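Local coordinates for putative arsenate reductase (Streptococcus mutans UA159, PDB 3FZ4), which probably reduces arsenate, as a member of the ArsC family with a thioredoxin-like fold and a redox-active disulfide, at residues I35-L49 / L81-I95. The protein carries 1 engineered substitution. Numbering follows the deposited sequence.
Sequences IKKNPPAASLIRNWL and LDEAANLLASDGMLI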
# COMPACT_ATOMS: atom_id res chain seq x y z
N ILE A 35 7.10 -3.56 -3.88
CA ILE A 35 6.32 -4.02 -2.76
C ILE A 35 6.42 -5.54 -2.54
O ILE A 35 6.22 -6.01 -1.42
CB ILE A 35 4.85 -3.53 -2.92
CG1 ILE A 35 4.12 -3.48 -1.59
CG2 ILE A 35 4.08 -4.36 -3.96
CD1 ILE A 35 2.71 -2.88 -1.67
N LYS A 36 6.74 -6.29 -3.59
CA LYS A 36 6.95 -7.72 -3.44
C LYS A 36 8.35 -8.00 -2.88
O LYS A 36 8.49 -8.80 -1.94
CB LYS A 36 6.69 -8.47 -4.74
CG LYS A 36 6.78 -10.00 -4.61
CD LYS A 36 6.35 -10.72 -5.90
CE LYS A 36 7.54 -11.14 -6.78
NZ LYS A 36 7.16 -11.52 -8.19
N LYS A 37 9.37 -7.36 -3.43
CA LYS A 37 10.73 -7.65 -2.99
C LYS A 37 11.02 -7.10 -1.60
O LYS A 37 11.80 -7.70 -0.84
CB LYS A 37 11.72 -7.02 -3.94
CG LYS A 37 11.69 -7.56 -5.30
CD LYS A 37 12.82 -6.87 -6.04
CE LYS A 37 12.79 -7.18 -7.45
NZ LYS A 37 13.83 -6.36 -8.15
N ASN A 38 10.42 -5.95 -1.27
CA ASN A 38 10.74 -5.20 -0.07
C ASN A 38 9.50 -4.58 0.56
O ASN A 38 9.38 -3.35 0.62
CB ASN A 38 11.79 -4.14 -0.40
CG ASN A 38 13.08 -4.75 -0.93
OD1 ASN A 38 13.75 -5.50 -0.23
ND2 ASN A 38 13.41 -4.44 -2.18
N PRO A 39 8.55 -5.42 0.99
CA PRO A 39 7.31 -4.86 1.53
C PRO A 39 7.57 -4.06 2.80
O PRO A 39 8.58 -4.28 3.49
CB PRO A 39 6.47 -6.10 1.85
CG PRO A 39 7.42 -7.20 1.98
CD PRO A 39 8.54 -6.90 1.03
N PRO A 40 6.66 -3.14 3.15
CA PRO A 40 6.81 -2.42 4.43
C PRO A 40 6.83 -3.37 5.64
O PRO A 40 6.24 -4.45 5.62
CB PRO A 40 5.60 -1.50 4.47
CG PRO A 40 4.62 -2.11 3.50
CD PRO A 40 5.40 -2.85 2.47
N ALA A 41 7.51 -2.93 6.69
CA ALA A 41 7.63 -3.71 7.91
C ALA A 41 6.29 -3.84 8.61
O ALA A 41 5.43 -2.96 8.52
CB ALA A 41 8.62 -3.04 8.83
N ALA A 42 6.13 -4.92 9.35
CA ALA A 42 4.89 -5.18 10.05
C ALA A 42 4.58 -4.09 11.03
O ALA A 42 3.43 -3.70 11.15
CB ALA A 42 4.95 -6.56 10.75
N SER A 43 5.57 -3.58 11.77
CA SER A 43 5.27 -2.52 12.74
C SER A 43 4.72 -1.27 12.04
O SER A 43 3.85 -0.57 12.58
CB SER A 43 6.54 -2.14 13.50
OG SER A 43 7.53 -1.61 12.60
N LEU A 44 5.27 -0.98 10.87
CA LEU A 44 4.85 0.19 10.08
C LEU A 44 3.42 -0.01 9.57
O LEU A 44 2.58 0.87 9.72
CB LEU A 44 5.83 0.38 8.94
CG LEU A 44 5.57 1.54 7.98
CD1 LEU A 44 5.38 2.79 8.75
CD2 LEU A 44 6.66 1.66 6.91
N ILE A 45 3.15 -1.19 9.01
CA ILE A 45 1.80 -1.49 8.54
C ILE A 45 0.84 -1.39 9.72
O ILE A 45 -0.25 -0.84 9.60
CB ILE A 45 1.72 -2.89 7.92
CG1 ILE A 45 2.62 -2.96 6.66
CG2 ILE A 45 0.27 -3.24 7.59
CD1 ILE A 45 2.79 -4.35 6.13
N ARG A 46 1.23 -1.93 10.88
CA ARG A 46 0.35 -1.87 12.03
C ARG A 46 -0.01 -0.43 12.39
O ARG A 46 -1.16 -0.14 12.72
CB ARG A 46 1.02 -2.58 13.21
CG ARG A 46 0.24 -2.47 14.51
CD ARG A 46 -1.02 -3.29 14.48
NE ARG A 46 -1.71 -3.22 15.78
CZ ARG A 46 -1.32 -3.83 16.90
NH1 ARG A 46 -0.25 -4.64 16.92
NH2 ARG A 46 -2.03 -3.65 18.00
N ASN A 47 0.97 0.47 12.32
CA ASN A 47 0.69 1.87 12.61
C ASN A 47 -0.34 2.44 11.64
O ASN A 47 -1.24 3.15 12.05
CB ASN A 47 1.96 2.70 12.59
CG ASN A 47 1.79 4.02 13.30
OD1 ASN A 47 1.56 4.07 14.51
ND2 ASN A 47 1.90 5.10 12.55
N TRP A 48 -0.24 2.10 10.35
CA TRP A 48 -1.23 2.54 9.39
C TRP A 48 -2.59 1.97 9.74
O TRP A 48 -3.60 2.68 9.67
CB TRP A 48 -0.85 2.08 7.99
CG TRP A 48 0.48 2.56 7.48
CD1 TRP A 48 1.23 3.60 7.94
CD2 TRP A 48 1.21 1.97 6.41
NE1 TRP A 48 2.38 3.72 7.21
CE2 TRP A 48 2.39 2.74 6.24
CE3 TRP A 48 0.97 0.90 5.53
CZ2 TRP A 48 3.34 2.43 5.25
CZ3 TRP A 48 1.92 0.60 4.56
CH2 TRP A 48 3.08 1.37 4.43
N LEU A 49 -2.65 0.68 10.06
CA LEU A 49 -3.95 0.07 10.33
C LEU A 49 -4.63 0.70 11.52
O LEU A 49 -5.86 0.82 11.53
CB LEU A 49 -3.81 -1.43 10.58
CG LEU A 49 -3.18 -2.28 9.47
CD1 LEU A 49 -3.23 -3.74 9.88
CD2 LEU A 49 -3.88 -2.09 8.14
N LEU A 81 -5.65 -6.54 14.29
CA LEU A 81 -4.77 -5.71 13.51
C LEU A 81 -3.30 -6.21 13.58
O LEU A 81 -2.57 -6.14 12.57
CB LEU A 81 -4.90 -4.24 13.89
CG LEU A 81 -6.26 -3.59 13.59
CD1 LEU A 81 -6.18 -2.11 13.89
CD2 LEU A 81 -6.78 -3.81 12.16
N ASP A 82 -2.85 -6.76 14.72
CA ASP A 82 -1.52 -7.41 14.74
C ASP A 82 -1.45 -8.57 13.74
O ASP A 82 -0.47 -8.70 13.01
CB ASP A 82 -1.18 -7.88 16.15
CG ASP A 82 0.15 -8.63 16.22
OD1 ASP A 82 1.20 -7.99 16.06
OD2 ASP A 82 0.13 -9.87 16.42
N GLU A 83 -2.49 -9.41 13.71
CA GLU A 83 -2.56 -10.55 12.79
C GLU A 83 -2.55 -10.03 11.34
O GLU A 83 -1.82 -10.56 10.50
CB GLU A 83 -3.83 -11.37 13.07
CG GLU A 83 -3.74 -12.14 14.39
CD GLU A 83 -5.08 -12.70 14.90
OE1 GLU A 83 -6.15 -12.48 14.28
OE2 GLU A 83 -5.06 -13.40 15.94
N ALA A 84 -3.36 -9.01 11.05
CA ALA A 84 -3.45 -8.47 9.69
C ALA A 84 -2.12 -7.85 9.28
O ALA A 84 -1.66 -8.06 8.14
CB ALA A 84 -4.54 -7.46 9.63
N ALA A 85 -1.47 -7.11 10.18
CA ALA A 85 -0.19 -6.48 9.83
C ALA A 85 0.87 -7.53 9.52
O ALA A 85 1.67 -7.35 8.60
CB ALA A 85 0.29 -5.60 10.96
N ASN A 86 0.87 -8.63 10.29
CA ASN A 86 1.80 -9.74 10.08
C ASN A 86 1.59 -10.41 8.72
O ASN A 86 2.53 -10.73 7.99
CB ASN A 86 1.58 -10.78 11.19
CG ASN A 86 2.41 -12.03 10.99
OD1 ASN A 86 3.64 -11.97 11.01
ND2 ASN A 86 1.75 -13.18 10.81
N LEU A 87 0.32 -10.63 8.41
CA LEU A 87 -0.09 -11.22 7.16
C LEU A 87 0.38 -10.37 5.98
O LEU A 87 1.05 -10.83 5.05
CB LEU A 87 -1.60 -11.36 7.12
CG LEU A 87 -2.18 -12.16 5.97
CD1 LEU A 87 -1.53 -13.53 5.92
CD2 LEU A 87 -3.66 -12.31 6.19
N LEU A 88 0.02 -9.09 6.01
CA LEU A 88 0.42 -8.16 4.97
C LEU A 88 1.95 -8.08 4.82
O LEU A 88 2.48 -8.12 3.69
CB LEU A 88 -0.17 -6.78 5.26
CG LEU A 88 -1.70 -6.68 5.09
CD1 LEU A 88 -2.29 -5.50 5.85
CD2 LEU A 88 -2.10 -6.60 3.61
N ALA A 89 2.67 -8.05 5.96
CA ALA A 89 4.13 -7.92 5.91
C ALA A 89 4.77 -9.17 5.33
O ALA A 89 5.85 -9.09 4.77
CB ALA A 89 4.69 -7.69 7.30
N SER A 90 4.07 -10.30 5.43
CA SER A 90 4.62 -11.60 5.02
C SER A 90 4.59 -11.82 3.52
O SER A 90 5.25 -12.71 3.01
CB SER A 90 3.85 -12.75 5.71
OG SER A 90 2.58 -12.97 5.09
N ASP A 91 3.78 -11.05 2.80
CA ASP A 91 3.63 -11.25 1.35
C ASP A 91 3.18 -9.95 0.73
O ASP A 91 1.99 -9.58 0.84
CB ASP A 91 2.62 -12.36 1.04
CG ASP A 91 2.41 -12.57 -0.45
OD1 ASP A 91 3.11 -11.97 -1.30
OD2 ASP A 91 1.53 -13.40 -0.78
N GLY A 92 4.11 -9.24 0.09
CA GLY A 92 3.77 -7.99 -0.55
C GLY A 92 2.65 -8.08 -1.57
O GLY A 92 2.04 -7.06 -1.88
N MSE A 93 2.42 -9.27 -2.15
CA MSE A 93 1.36 -9.45 -3.14
C MSE A 93 -0.02 -9.35 -2.50
O MSE A 93 -1.01 -9.22 -3.22
CB MSE A 93 1.47 -10.81 -3.84
CG MSE A 93 2.67 -10.95 -4.78
SE MSE A 93 2.83 -9.60 -6.20
CE MSE A 93 3.63 -8.16 -5.17
N LEU A 94 -0.08 -9.43 -1.17
CA LEU A 94 -1.34 -9.27 -0.42
C LEU A 94 -1.72 -7.82 -0.20
O LEU A 94 -2.86 -7.54 0.13
CB LEU A 94 -1.23 -9.94 0.96
CG LEU A 94 -1.34 -11.46 0.93
CD1 LEU A 94 -1.06 -12.09 2.30
CD2 LEU A 94 -2.72 -11.85 0.38
N ILE A 95 -0.76 -6.91 -0.38
CA ILE A 95 -0.96 -5.52 -0.01
C ILE A 95 -1.51 -4.73 -1.23
O ILE A 95 -1.08 -4.93 -2.36
CB ILE A 95 0.38 -4.85 0.46
CG1 ILE A 95 1.06 -5.71 1.52
CG2 ILE A 95 0.14 -3.42 0.91
CD1 ILE A 95 2.39 -5.19 1.95
O HOH W 1 6.76 -10.17 -0.29
O HOH W 2 7.62 -6.90 5.59
O HOH W 3 1.60 -5.59 15.07
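Ala42 and Ile45 meet Ala85 and Ala89 where helices 42-49 and 81-90 run broadly antiparallel, their axes 131° apart and 8.3 Å from each other at the closest point. Alanines make so near an approach possible: the CB atoms of Ala42 and Ala89 touch at 3.6 Å, and the methyl of Ala85 enters as a knob into the hole formed by Ala42, Ile45, Arg46 and Leu49. Branched side chains fill in beside them. Ile45 divides its work, CG2 meeting Leu88 CD1 at 3.8 Å while CD1 lies against the backbone of Ala89; a chi1 of -64° puts CG1, and with it CD1, beside the backbone N and CG2 anti to it, and both branches reach helix 81-90. Leu49 lays CD1 over the turn from Leu81 to Ala85, and Phe59 covers it from a neighbouring loop. Helix 42-51 and helix 81-90 belong to the helical part of the ArsC fold, set beside the mixed sheet of its thioredoxin-like core. Toward that sheet, Ile35, which follows strand 30-34, rests CD1 on Ile95 CG2 at 3.7 Å, and the ring of Pro40 turns its CD atom to the end of Ile95, 3.8 Å from CD1. Gly92, without a side chain, lets the backbones close in, and its CA-H points at Ile35 O, 3.3 Å from Gly92 CA. No direct hydrogen bond joins the segments, but one water accepts from Gly92 N and donates to Lys36 O. At the outer end, Arg46 bends at chi2 (71°) to bring its guanidinium across Leu81, with one face over Asp82 N. Its NE pairs with Glu50, whereas NH1 makes a long salt bridge to Asp82 OD1 (3.8 Å), bridged as well by a water that lies in the guanidinium plane, accepts from NH1 and donates to OD1.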